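PDB 1UZB: 1-pyrroline-5-carboxylate dehydrogenase, which probably catalyses the NAD(P)+-dependent oxidation of glutamate semialdehyde, the open form of 1-pyrroline-5-carboxylate, to glutamate, as a member of the aldehyde dehydrogenase family. Local coordinates for residues Y41-W46 / F220-H224; L101-A105 / A226-P230; A79-A83 / G231-L236. All coordinates share one frame; numbering follows the deposited sequence.

Contact 1: residues Y41-W46 / F220-H224; sequences YIGGEW and FEIFH
Y41, W46, F220 and H224 form an aromatic cluster between a beta hairpin, whose type I' turn runs from I42 to E45, and helix 213-226. The Y41 ring stands between F220 and H224, one helical turn apart. With CG anti to the backbone N (chi1 -172°), the tyrosine ring reaches along the helix surface, and its two ends do different work. Near its root, CD2 of Y41 lies 3.6 Å from CD2 of F220, at the edge of the phenylalanine ring, the two ring planes inclined at 53°. At the far end, OH of Y41 and ND1 of H224 share a hydrogen bond of 2.7 Å that lies in the plane of the imidazole. This bond probably helps to set the rotation of the histidine ring, whose CE1 also comes 3.7 Å from the carbonyl O of G44 in the turn. W46, on the returning strand, turns the edge of its five-membered ring toward a face of H224 in an edge-to-face pair, with planes at 65°. Its six-membered ring reaches the helix too: CH2 of W46 is 3.9 Å from CB of F220. E221 contributes its aliphatic CG, its carboxylate being held in salt bridges by R36 and R112, and this CG of E221 packs 3.9 Å from CZ2 of W46.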
ATOM      1  N   TYR A  41      34.521 -11.260 -28.426  1.00  8.54           N
ATOM      2  CA  TYR A  41      33.583 -12.222 -27.861  1.00  8.03           C
ATOM      3  C   TYR A  41      32.308 -12.076 -28.679  1.00  8.89           C
ATOM      4  O   TYR A  41      31.616 -11.060 -28.600  1.00  8.84           O
ATOM      5  CB  TYR A  41      33.298 -11.938 -26.384  1.00  7.76           C
ATOM      6  CG  TYR A  41      32.490 -13.026 -25.700  1.00  8.33           C
ATOM      7  CD1 TYR A  41      33.097 -14.207 -25.261  1.00  7.80           C
ATOM      8  CD2 TYR A  41      31.118 -12.877 -25.493  1.00  6.75           C
ATOM      9  CE1 TYR A  41      32.354 -15.209 -24.628  1.00  8.46           C
ATOM     10  CE2 TYR A  41      30.370 -13.870 -24.867  1.00  8.33           C
ATOM     11  CZ  TYR A  41      30.990 -15.030 -24.435  1.00  8.21           C
ATOM     12  OH  TYR A  41      30.250 -16.000 -23.799  1.00  8.09           O
ATOM     13  N   ILE A  42      32.015 -13.091 -29.485  1.00  8.44           N
ATOM     14  CA  ILE A  42      30.846 -13.075 -30.351  1.00  9.39           C
ATOM     15  C   ILE A  42      30.103 -14.397 -30.275  1.00  9.41           C
ATOM     16  O   ILE A  42      30.712 -15.460 -30.352  1.00  9.13           O
ATOM     17  CB  ILE A  42      31.256 -12.847 -31.824  1.00  9.27           C
ATOM     18  CG1 ILE A  42      32.045 -11.544 -31.956  1.00  9.99           C
ATOM     19  CG2 ILE A  42      30.017 -12.820 -32.708  1.00 11.45           C
ATOM     20  CD1 ILE A  42      32.664 -11.332 -33.327  1.00 11.01           C
ATOM     21  N   GLY A  43      28.786 -14.330 -30.130  1.00  8.73           N
ATOM     22  CA  GLY A  43      27.991 -15.540 -30.074  1.00  9.16           C
ATOM     23  C   GLY A  43      28.423 -16.575 -29.053  1.00  9.47           C
ATOM     24  O   GLY A  43      28.435 -17.773 -29.344  1.00 10.50           O
ATOM     25  N   GLY A  44      28.791 -16.120 -27.859  1.00 10.68           N
ATOM     26  CA  GLY A  44      29.179 -17.034 -26.801  1.00 11.19           C
ATOM     27  C   GLY A  44      30.576 -17.620 -26.845  1.00 12.53           C
ATOM     28  O   GLY A  44      30.901 -18.490 -26.039  1.00 13.29           O
ATOM     29  N   GLU A  45      31.407 -17.154 -27.771  1.00 12.54           N
ATOM     30  CA  GLU A  45      32.768 -17.671 -27.869  1.00 13.05           C
ATOM     31  C   GLU A  45      33.788 -16.582 -28.173  1.00 12.26           C
ATOM     32  O   GLU A  45      33.465 -15.559 -28.779  1.00 10.86           O
ATOM     33  CB  GLU A  45      32.847 -18.751 -28.951  1.00 17.08           C
ATOM     34  CG  GLU A  45      32.415 -18.279 -30.331  1.00 20.74           C
ATOM     35  CD  GLU A  45      32.590 -19.344 -31.401  1.00 24.23           C
ATOM     36  OE1 GLU A  45      32.164 -19.105 -32.550  1.00 26.43           O
ATOM     37  OE2 GLU A  45      33.157 -20.416 -31.097  1.00 26.97           O
ATOM     38  N   TRP A  46      35.023 -16.806 -27.737  1.00 11.38           N
ATOM     39  CA  TRP A  46      36.092 -15.853 -27.996  1.00 11.60           C
ATOM     40  C   TRP A  46      36.583 -16.088 -29.420  1.00 12.59           C
ATOM     41  O   TRP A  46      36.934 -17.211 -29.788  1.00 15.46           O
ATOM     42  CB  TRP A  46      37.231 -16.042 -26.994  1.00 10.22           C
ATOM     43  CG  TRP A  46      36.829 -15.712 -25.586  1.00 11.05           C
ATOM     44  CD1 TRP A  46      36.383 -16.584 -24.632  1.00 11.70           C
ATOM     45  CD2 TRP A  46      36.795 -14.411 -24.988  1.00 10.55           C
ATOM     46  NE1 TRP A  46      36.074 -15.903 -23.477  1.00 11.69           N
ATOM     47  CE2 TRP A  46      36.318 -14.569 -23.670  1.00 10.47           C
ATOM     48  CE3 TRP A  46      37.122 -13.124 -25.442  1.00 10.42           C
ATOM     49  CZ2 TRP A  46      36.157 -13.487 -22.796  1.00 11.24           C
ATOM     50  CZ3 TRP A  46      36.963 -12.047 -24.571  1.00  9.44           C
ATOM     51  CH2 TRP A  46      36.483 -12.240 -23.263  1.00  9.81           C
ATOM     52  N   PHE A 220      33.969  -9.076 -19.812  1.00  6.39           N
ATOM     53  CA  PHE A 220      33.318 -10.111 -20.604  1.00  5.94           C
ATOM     54  C   PHE A 220      33.653 -11.516 -20.125  1.00  6.64           C
ATOM     55  O   PHE A 220      32.859 -12.439 -20.309  1.00  7.03           O
ATOM     56  CB  PHE A 220      33.609  -9.949 -22.097  1.00  7.17           C
ATOM     57  CG  PHE A 220      32.531  -9.200 -22.817  1.00  5.20           C
ATOM     58  CD1 PHE A 220      32.425  -7.819 -22.691  1.00  6.77           C
ATOM     59  CD2 PHE A 220      31.548  -9.885 -23.527  1.00  6.74           C
ATOM     60  CE1 PHE A 220      31.356  -7.130 -23.251  1.00  6.36           C
ATOM     61  CE2 PHE A 220      30.471  -9.205 -24.093  1.00  6.24           C
ATOM     62  CZ  PHE A 220      30.374  -7.824 -23.954  1.00  6.37           C
ATOM     63  N   GLU A 221      34.815 -11.688 -19.502  1.00  6.78           N
ATOM     64  CA  GLU A 221      35.158 -12.997 -18.959  1.00  8.09           C
ATOM     65  C   GLU A 221      34.112 -13.296 -17.887  1.00  7.00           C
ATOM     66  O   GLU A 221      33.665 -14.430 -17.737  1.00  7.77           O
ATOM     67  CB  GLU A 221      36.544 -12.987 -18.313  1.00  9.31           C
ATOM     68  CG  GLU A 221      37.708 -13.008 -19.286  1.00 10.63           C
ATOM     69  CD  GLU A 221      39.039 -13.101 -18.569  1.00 12.45           C
ATOM     70  OE1 GLU A 221      39.327 -12.215 -17.741  1.00 14.45           O
ATOM     71  OE2 GLU A 221      39.796 -14.058 -18.829  1.00 16.21           O
ATOM     72  N   ILE A 222      33.724 -12.264 -17.141  1.00  7.09           N
ATOM     73  CA  ILE A 222      32.719 -12.419 -16.098  1.00  6.72           C
ATOM     74  C   ILE A 222      31.358 -12.753 -16.713  1.00  5.69           C
ATOM     75  O   ILE A 222      30.658 -13.650 -16.234  1.00  5.44           O
ATOM     76  CB  ILE A 222      32.619 -11.141 -15.236  1.00  6.95           C
ATOM     77  CG1 ILE A 222      33.908 -10.975 -14.422  1.00  9.31           C
ATOM     78  CG2 ILE A 222      31.416 -11.223 -14.306  1.00  7.87           C
ATOM     79  CD1 ILE A 222      34.030  -9.638 -13.710  1.00  8.50           C
ATOM     80  N   PHE A 223      30.981 -12.051 -17.777  1.00  6.43           N
ATOM     81  CA  PHE A 223      29.702 -12.341 -18.422  1.00  6.16           C
ATOM     82  C   PHE A 223      29.676 -13.787 -18.924  1.00  6.09           C
ATOM     83  O   PHE A 223      28.663 -14.482 -18.803  1.00  6.61           O
ATOM     84  CB  PHE A 223      29.444 -11.406 -19.611  1.00  6.58           C
ATOM     85  CG  PHE A 223      29.241  -9.953 -19.240  1.00  7.03           C
ATOM     86  CD1 PHE A 223      28.758  -9.578 -17.986  1.00  7.87           C
ATOM     87  CD2 PHE A 223      29.491  -8.959 -20.180  1.00  7.91           C
ATOM     88  CE1 PHE A 223      28.525  -8.227 -17.682  1.00  8.71           C
ATOM     89  CE2 PHE A 223      29.262  -7.618 -19.887  1.00  7.59           C
ATOM     90  CZ  PHE A 223      28.778  -7.250 -18.637  1.00  9.46           C
ATOM     91  N   HIS A 224      30.796 -14.235 -19.487  1.00  6.97           N
ATOM     92  CA  HIS A 224      30.888 -15.592 -20.006  1.00  7.65           C
ATOM     93  C   HIS A 224      30.742 -16.608 -18.882  1.00  8.05           C
ATOM     94  O   HIS A 224      29.964 -17.557 -18.988  1.00  8.62           O
ATOM     95  CB  HIS A 224      32.229 -15.806 -20.717  1.00  9.56           C
ATOM     96  CG  HIS A 224      32.410 -17.192 -21.255  1.00  9.28           C
ATOM     97  ND1 HIS A 224      31.685 -17.680 -22.321  1.00 11.57           N
ATOM     98  CD2 HIS A 224      33.221 -18.202 -20.858  1.00 12.80           C
ATOM     99  CE1 HIS A 224      32.043 -18.930 -22.559  1.00 10.77           C
ATOM    100  NE2 HIS A 224      32.974 -19.270 -21.684  1.00 12.60           N
TER

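Contact 2: residues L101-A105 / A226-P230; sequences LLLKA and AGFPP
L101 of helix 95-111 presses into the chain that leaves helix 213-226, where A226 ends the helix and G227, with positive phi, closes it in a Schellman motif. The main interaction is CH-pi: CD2 of L101 sits 3.9 Å above the centre of the F228 ring, only 5° off its normal. The other methyl of the same leucine, CD1, lies 3.9 Å from CD1 of F228 and packs on CD of P229 at 4.0 Å. Further apolar contacts come in at the ring edge, where CD1 of L102 lies in the plane of F228, 4.0 Å from CZ. Small side chains let the helices come close, with CB of A105 and CB of A226 4.0 Å apart. K104 adds aliphatic packing, CG to CA of A226 at 4.0 Å, while its bent chain carries NZ away to a hydrogen bond with O of F516, the C-terminal residue of a third subunit. W90 and V198 also pack on F228. With no polar bond between the two segments, the contact rests on shape and on exclusion of water, and its one charged group serves the assembly instead.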
ATOM      1  N   LEU A 101      20.463 -14.024 -13.379  1.00  4.99           N
ATOM      2  CA  LEU A 101      21.699 -14.096 -14.151  1.00  5.92           C
ATOM      3  C   LEU A 101      22.555 -12.871 -13.830  1.00  5.47           C
ATOM      4  O   LEU A 101      23.771 -12.983 -13.642  1.00  6.34           O
ATOM      5  CB  LEU A 101      21.397 -14.165 -15.654  1.00  6.39           C
ATOM      6  CG  LEU A 101      22.223 -15.210 -16.417  1.00  8.58           C
ATOM      7  CD1 LEU A 101      21.786 -15.253 -17.874  1.00  8.85           C
ATOM      8  CD2 LEU A 101      23.708 -14.884 -16.306  1.00  8.20           C
ATOM      9  N   LEU A 102      21.928 -11.701 -13.760  1.00  5.48           N
ATOM     10  CA  LEU A 102      22.674 -10.493 -13.417  1.00  4.64           C
ATOM     11  C   LEU A 102      23.266 -10.626 -12.017  1.00  5.54           C
ATOM     12  O   LEU A 102      24.436 -10.313 -11.797  1.00  5.49           O
ATOM     13  CB  LEU A 102      21.779  -9.248 -13.474  1.00  6.06           C
ATOM     14  CG  LEU A 102      21.852  -8.436 -14.771  1.00  6.26           C
ATOM     15  CD1 LEU A 102      21.244  -9.240 -15.907  1.00  8.97           C
ATOM     16  CD2 LEU A 102      21.129  -7.102 -14.592  1.00  7.22           C
ATOM     17  N   LEU A 103      22.463 -11.099 -11.067  1.00  5.41           N
ATOM     18  CA  LEU A 103      22.957 -11.254  -9.706  1.00  5.17           C
ATOM     19  C   LEU A 103      24.166 -12.183  -9.657  1.00  5.40           C
ATOM     20  O   LEU A 103      25.095 -11.962  -8.880  1.00  5.25           O
ATOM     21  CB  LEU A 103      21.842 -11.768  -8.796  1.00  7.00           C
ATOM     22  CG  LEU A 103      20.675 -10.798  -8.585  1.00  8.47           C
ATOM     23  CD1 LEU A 103      19.575 -11.500  -7.807  1.00 11.53           C
ATOM     24  CD2 LEU A 103      21.152  -9.547  -7.852  1.00 12.32           C
ATOM     25  N   LYS A 104      24.162 -13.224 -10.483  1.00  4.89           N
ATOM     26  CA  LYS A 104      25.296 -14.133 -10.526  1.00  5.22           C
ATOM     27  C   LYS A 104      26.522 -13.368 -11.025  1.00  4.90           C
ATOM     28  O   LYS A 104      27.608 -13.488 -10.460  1.00  5.37           O
ATOM     29  CB  LYS A 104      24.988 -15.316 -11.448  1.00  7.32           C
ATOM     30  CG  LYS A 104      26.204 -16.140 -11.832  1.00  8.91           C
ATOM     31  CD  LYS A 104      26.928 -16.719 -10.626  1.00 13.32           C
ATOM     32  CE  LYS A 104      26.187 -17.897 -10.031  1.00 13.03           C
ATOM     33  NZ  LYS A 104      27.020 -18.602  -9.003  1.00 11.92           N
ATOM     34  N   ALA A 105      26.345 -12.580 -12.084  1.00  4.89           N
ATOM     35  CA  ALA A 105      27.451 -11.798 -12.625  1.00  4.75           C
ATOM     36  C   ALA A 105      28.016 -10.835 -11.580  1.00  4.81           C
ATOM     37  O   ALA A 105      29.230 -10.639 -11.504  1.00  4.57           O
ATOM     38  CB  ALA A 105      26.998 -11.027 -13.861  1.00  5.83           C
ATOM     39  N   ALA A 226      29.373 -16.195 -16.000  1.00  7.46           N
ATOM     40  CA  ALA A 226      28.028 -16.095 -15.434  1.00  6.93           C
ATOM     41  C   ALA A 226      27.038 -16.951 -16.214  1.00  7.00           C
ATOM     42  O   ALA A 226      26.070 -17.458 -15.654  1.00  8.06           O
ATOM     43  CB  ALA A 226      27.566 -14.641 -15.425  1.00  7.30           C
ATOM     44  N   GLY A 227      27.268 -17.083 -17.515  1.00  7.02           N
ATOM     45  CA  GLY A 227      26.393 -17.912 -18.322  1.00  7.44           C
ATOM     46  C   GLY A 227      25.391 -17.231 -19.231  1.00  6.66           C
ATOM     47  O   GLY A 227      24.377 -17.833 -19.579  1.00  7.43           O
ATOM     48  N   PHE A 228      25.635 -15.982 -19.611  1.00  7.04           N
ATOM     49  CA  PHE A 228      24.712 -15.318 -20.525  1.00  7.26           C
ATOM     50  C   PHE A 228      24.668 -16.152 -21.805  1.00  7.71           C
ATOM     51  O   PHE A 228      25.706 -16.569 -22.318  1.00  8.91           O
ATOM     52  CB  PHE A 228      25.187 -13.900 -20.842  1.00  6.91           C
ATOM     53  CG  PHE A 228      24.869 -12.901 -19.766  1.00  7.22           C
ATOM     54  CD1 PHE A 228      23.602 -12.336 -19.677  1.00  8.88           C
ATOM     55  CD2 PHE A 228      25.827 -12.547 -18.821  1.00  8.53           C
ATOM     56  CE1 PHE A 228      23.291 -11.434 -18.663  1.00  9.26           C
ATOM     57  CE2 PHE A 228      25.526 -11.645 -17.801  1.00  9.63           C
ATOM     58  CZ  PHE A 228      24.255 -11.088 -17.722  1.00  9.64           C
ATOM     59  N   PRO A 229      23.462 -16.428 -22.323  1.00  7.65           N
ATOM     60  CA  PRO A 229      23.333 -17.224 -23.548  1.00  8.36           C
ATOM     61  C   PRO A 229      24.107 -16.620 -24.715  1.00  8.03           C
ATOM     62  O   PRO A 229      24.302 -15.406 -24.787  1.00  7.08           O
ATOM     63  CB  PRO A 229      21.828 -17.229 -23.798  1.00  8.51           C
ATOM     64  CG  PRO A 229      21.260 -17.145 -22.408  1.00  8.56           C
ATOM     65  CD  PRO A 229      22.139 -16.111 -21.753  1.00  8.25           C
ATOM     66  N   PRO A 230      24.557 -17.464 -25.653  1.00  8.31           N
ATOM     67  CA  PRO A 230      25.309 -16.968 -26.806  1.00  8.45           C
ATOM     68  C   PRO A 230      24.576 -15.854 -27.547  1.00  7.13           C
ATOM     69  O   PRO A 230      23.379 -15.964 -27.823  1.00  8.43           O
ATOM     70  CB  PRO A 230      25.475 -18.216 -27.668  1.00  8.83           C
ATOM     71  CG  PRO A 230      25.540 -19.314 -26.648  1.00 12.24           C
ATOM     72  CD  PRO A 230      24.431 -18.932 -25.699  1.00 10.07           C
TER

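Contact 3: residues A79-A83 / G231-L236; sequences ALEAA and GVVNFL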
ATOM      1  N   ALA A  79      28.376 -10.186 -35.193  1.00  9.46           N
ATOM      2  CA  ALA A  79      27.885  -9.931 -33.848  1.00  8.34           C
ATOM      3  C   ALA A  79      26.416  -9.526 -33.893  1.00  7.93           C
ATOM      4  O   ALA A  79      25.627  -9.940 -33.045  1.00  8.26           O
ATOM      5  CB  ALA A  79      28.714  -8.838 -33.189  1.00  9.29           C
ATOM      6  N   LEU A  80      26.046  -8.726 -34.887  1.00  8.32           N
ATOM      7  CA  LEU A  80      24.661  -8.288 -35.007  1.00  8.90           C
ATOM      8  C   LEU A  80      23.758  -9.478 -35.313  1.00 10.34           C
ATOM      9  O   LEU A  80      22.655  -9.580 -34.780  1.00 10.05           O
ATOM     10  CB  LEU A  80      24.533  -7.216 -36.094  1.00 10.13           C
ATOM     11  CG  LEU A  80      23.186  -6.495 -36.226  1.00 10.49           C
ATOM     12  CD1 LEU A  80      22.755  -5.928 -34.881  1.00 11.39           C
ATOM     13  CD2 LEU A  80      23.314  -5.385 -37.261  1.00 11.67           C
ATOM     14  N   GLU A  81      24.226 -10.383 -36.167  1.00  9.94           N
ATOM     15  CA  GLU A  81      23.440 -11.566 -36.496  1.00 10.74           C
ATOM     16  C   GLU A  81      23.247 -12.417 -35.244  1.00  9.20           C
ATOM     17  O   GLU A  81      22.148 -12.908 -34.976  1.00 11.00           O
ATOM     18  CB  GLU A  81      24.138 -12.392 -37.581  1.00 14.24           C
ATOM     19  CG  GLU A  81      24.066 -11.790 -38.973  1.00 20.24           C
ATOM     20  CD  GLU A  81      22.653 -11.780 -39.525  1.00 22.71           C
ATOM     21  OE1 GLU A  81      22.041 -12.865 -39.607  1.00 25.38           O
ATOM     22  OE2 GLU A  81      22.155 -10.690 -39.878  1.00 26.48           O
ATOM     23  N   ALA A  82      24.319 -12.590 -34.476  1.00  8.31           N
ATOM     24  CA  ALA A  82      24.251 -13.382 -33.255  1.00  8.96           C
ATOM     25  C   ALA A  82      23.323 -12.734 -32.231  1.00  7.56           C
ATOM     26  O   ALA A  82      22.565 -13.423 -31.547  1.00  8.01           O
ATOM     27  CB  ALA A  82      25.644 -13.552 -32.659  1.00  8.86           C
ATOM     28  N   ALA A  83      23.382 -11.410 -32.136  1.00  6.97           N
ATOM     29  CA  ALA A  83      22.556 -10.670 -31.189  1.00  6.43           C
ATOM     30  C   ALA A  83      21.068 -10.790 -31.504  1.00  5.44           C
ATOM     31  O   ALA A  83      20.247 -10.919 -30.593  1.00  5.92           O
ATOM     32  CB  ALA A  83      22.977  -9.207 -31.170  1.00  6.18           C
ATOM     33  N   GLY A 231      25.303 -14.785 -27.852  1.00  8.07           N
ATOM     34  CA  GLY A 231      24.723 -13.669 -28.577  1.00  6.05           C
ATOM     35  C   GLY A 231      24.080 -12.568 -27.747  1.00  6.19           C
ATOM     36  O   GLY A 231      23.865 -11.472 -28.260  1.00  6.13           O
ATOM     37  N   VAL A 232      23.772 -12.838 -26.480  1.00  6.57           N
ATOM     38  CA  VAL A 232      23.136 -11.824 -25.643  1.00  5.30           C
ATOM     39  C   VAL A 232      24.048 -10.614 -25.425  1.00  6.72           C
ATOM     40  O   VAL A 232      23.586  -9.474 -25.474  1.00  6.26           O
ATOM     41  CB  VAL A 232      22.674 -12.441 -24.304  1.00  3.93           C
ATOM     42  CG1 VAL A 232      22.120 -11.367 -23.385  1.00  4.78           C
ATOM     43  CG2 VAL A 232      21.596 -13.483 -24.580  1.00  7.05           C
ATOM     44  N   VAL A 233      25.335 -10.860 -25.190  1.00  5.51           N
ATOM     45  CA  VAL A 233      26.317  -9.785 -25.040  1.00  5.74           C
ATOM     46  C   VAL A 233      27.517 -10.121 -25.924  1.00  5.48           C
ATOM     47  O   VAL A 233      27.996 -11.266 -25.940  1.00  6.57           O
ATOM     48  CB  VAL A 233      26.791  -9.585 -23.573  1.00  6.30           C
ATOM     49  CG1 VAL A 233      25.657  -8.987 -22.738  1.00  6.96           C
ATOM     50  CG2 VAL A 233      27.278 -10.896 -22.983  1.00  7.19           C
ATOM     51  N   ASN A 234      27.994  -9.118 -26.656  1.00  5.98           N
ATOM     52  CA  ASN A 234      29.110  -9.293 -27.577  1.00  5.96           C
ATOM     53  C   ASN A 234      30.122  -8.168 -27.380  1.00  6.63           C
ATOM     54  O   ASN A 234      29.753  -7.010 -27.164  1.00  7.24           O
ATOM     55  CB  ASN A 234      28.570  -9.324 -29.009  1.00  7.67           C
ATOM     56  CG  ASN A 234      27.469 -10.366 -29.184  1.00  6.27           C
ATOM     57  OD1 ASN A 234      27.736 -11.548 -29.414  1.00  6.84           O
ATOM     58  ND2 ASN A 234      26.223  -9.931 -29.043  1.00  6.59           N
ATOM     59  N   PHE A 235      31.398  -8.532 -27.461  1.00  7.40           N
ATOM     60  CA  PHE A 235      32.530  -7.636 -27.237  1.00  6.88           C
ATOM     61  C   PHE A 235      33.295  -7.356 -28.529  1.00  7.27           C
ATOM     62  O   PHE A 235      33.912  -8.263 -29.093  1.00  7.11           O
ATOM     63  CB  PHE A 235      33.437  -8.311 -26.201  1.00  8.20           C
ATOM     64  CG  PHE A 235      34.672  -7.536 -25.842  1.00  7.04           C
ATOM     65  CD1 PHE A 235      35.929  -8.100 -26.039  1.00  7.33           C
ATOM     66  CD2 PHE A 235      34.587  -6.284 -25.244  1.00  7.73           C
ATOM     67  CE1 PHE A 235      37.080  -7.436 -25.643  1.00  7.21           C
ATOM     68  CE2 PHE A 235      35.738  -5.610 -24.842  1.00  8.54           C
ATOM     69  CZ  PHE A 235      36.986  -6.190 -25.043  1.00  6.87           C
ATOM     70  N   LEU A 236      33.265  -6.101 -28.979  1.00  6.67           N
ATOM     71  CA  LEU A 236      33.928  -5.710 -30.218  1.00  7.71           C
ATOM     72  C   LEU A 236      34.917  -4.553 -30.147  1.00  9.01           C
ATOM     73  O   LEU A 236      34.626  -3.443 -30.606  1.00  9.21           O
ATOM     74  CB  LEU A 236      32.888  -5.381 -31.296  1.00  9.24           C
ATOM     75  CG  LEU A 236      31.967  -6.493 -31.805  1.00 10.20           C
ATOM     76  CD1 LEU A 236      31.150  -5.972 -32.982  1.00 12.46           C
ATOM     77  CD2 LEU A 236      32.793  -7.696 -32.237  1.00 11.88           C
TER
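Strand 233-235 belongs to the sheet that also holds strand 203-207 and is packed here by helix 73-90, whose 79-83 segment runs almost antiparallel to it, at 169°, the short axes 8.9 Å apart. Three alanines, A79, A82 and A83, make the helix surface. At one end, CB of A79 meets CD1 of L236 at 3.8 Å. At the other, the backbones nearly touch: CA of A83 donates a CA-H...O contact of 3.3 Å to the carbonyl O of G231, and the carbonyl O of A82 lies 3.7 Å from CA of G231. A CB on G231 would run into that oxygen, and at these backbone angles it would also crowd the carbonyl O of the residue before. Strand 233-235 pairs in parallel with strand 203-207, after helix 213-226 has crossed between them: a beta-alpha-beta unit of the kind found in the dinucleotide-binding domain of aldehyde dehydrogenases. N234 sets its CB toward the helix. Its CG lies anti to the carbonyl carbon (chi1 -54°), and ND2 folds back to bond the carbonyl O of G231 at 2.9 Å, approaching from above the carbonyl plane. ND2 also bonds the carbonyl O of V204, and OD1 accepts from the backbone N of G43, so that both ends of the buried amide are used. A leucine in place of N234 would probably leave the carbonyl oxygens of G231 and V204 and the N-H of G43 without these buried partners. CB of A83 packs 3.9 Å from ND2 of N234.

How the contacts relate
Helix 213-226 and the chain that follows it run through all three contacts: contact 1 uses the last turns of the helix, contact 2 its end and the loop beyond, contact 3 the next strand. Contacts 2 and 3 are buried, whereas contact 1 is only partly so, with H224 exposed. Chemistry follows place: aromatic rings and a polar bond in contact 1, apolar packing in contact 2, alanines against backbone around one buried amide in contact 3. Contacts 1 and 3 are joined directly by backbone bonding of Y41 with F235, while contacts 1 and 2 meet by packing, as of G43 on P230. Other subunits reach contact 2 alone.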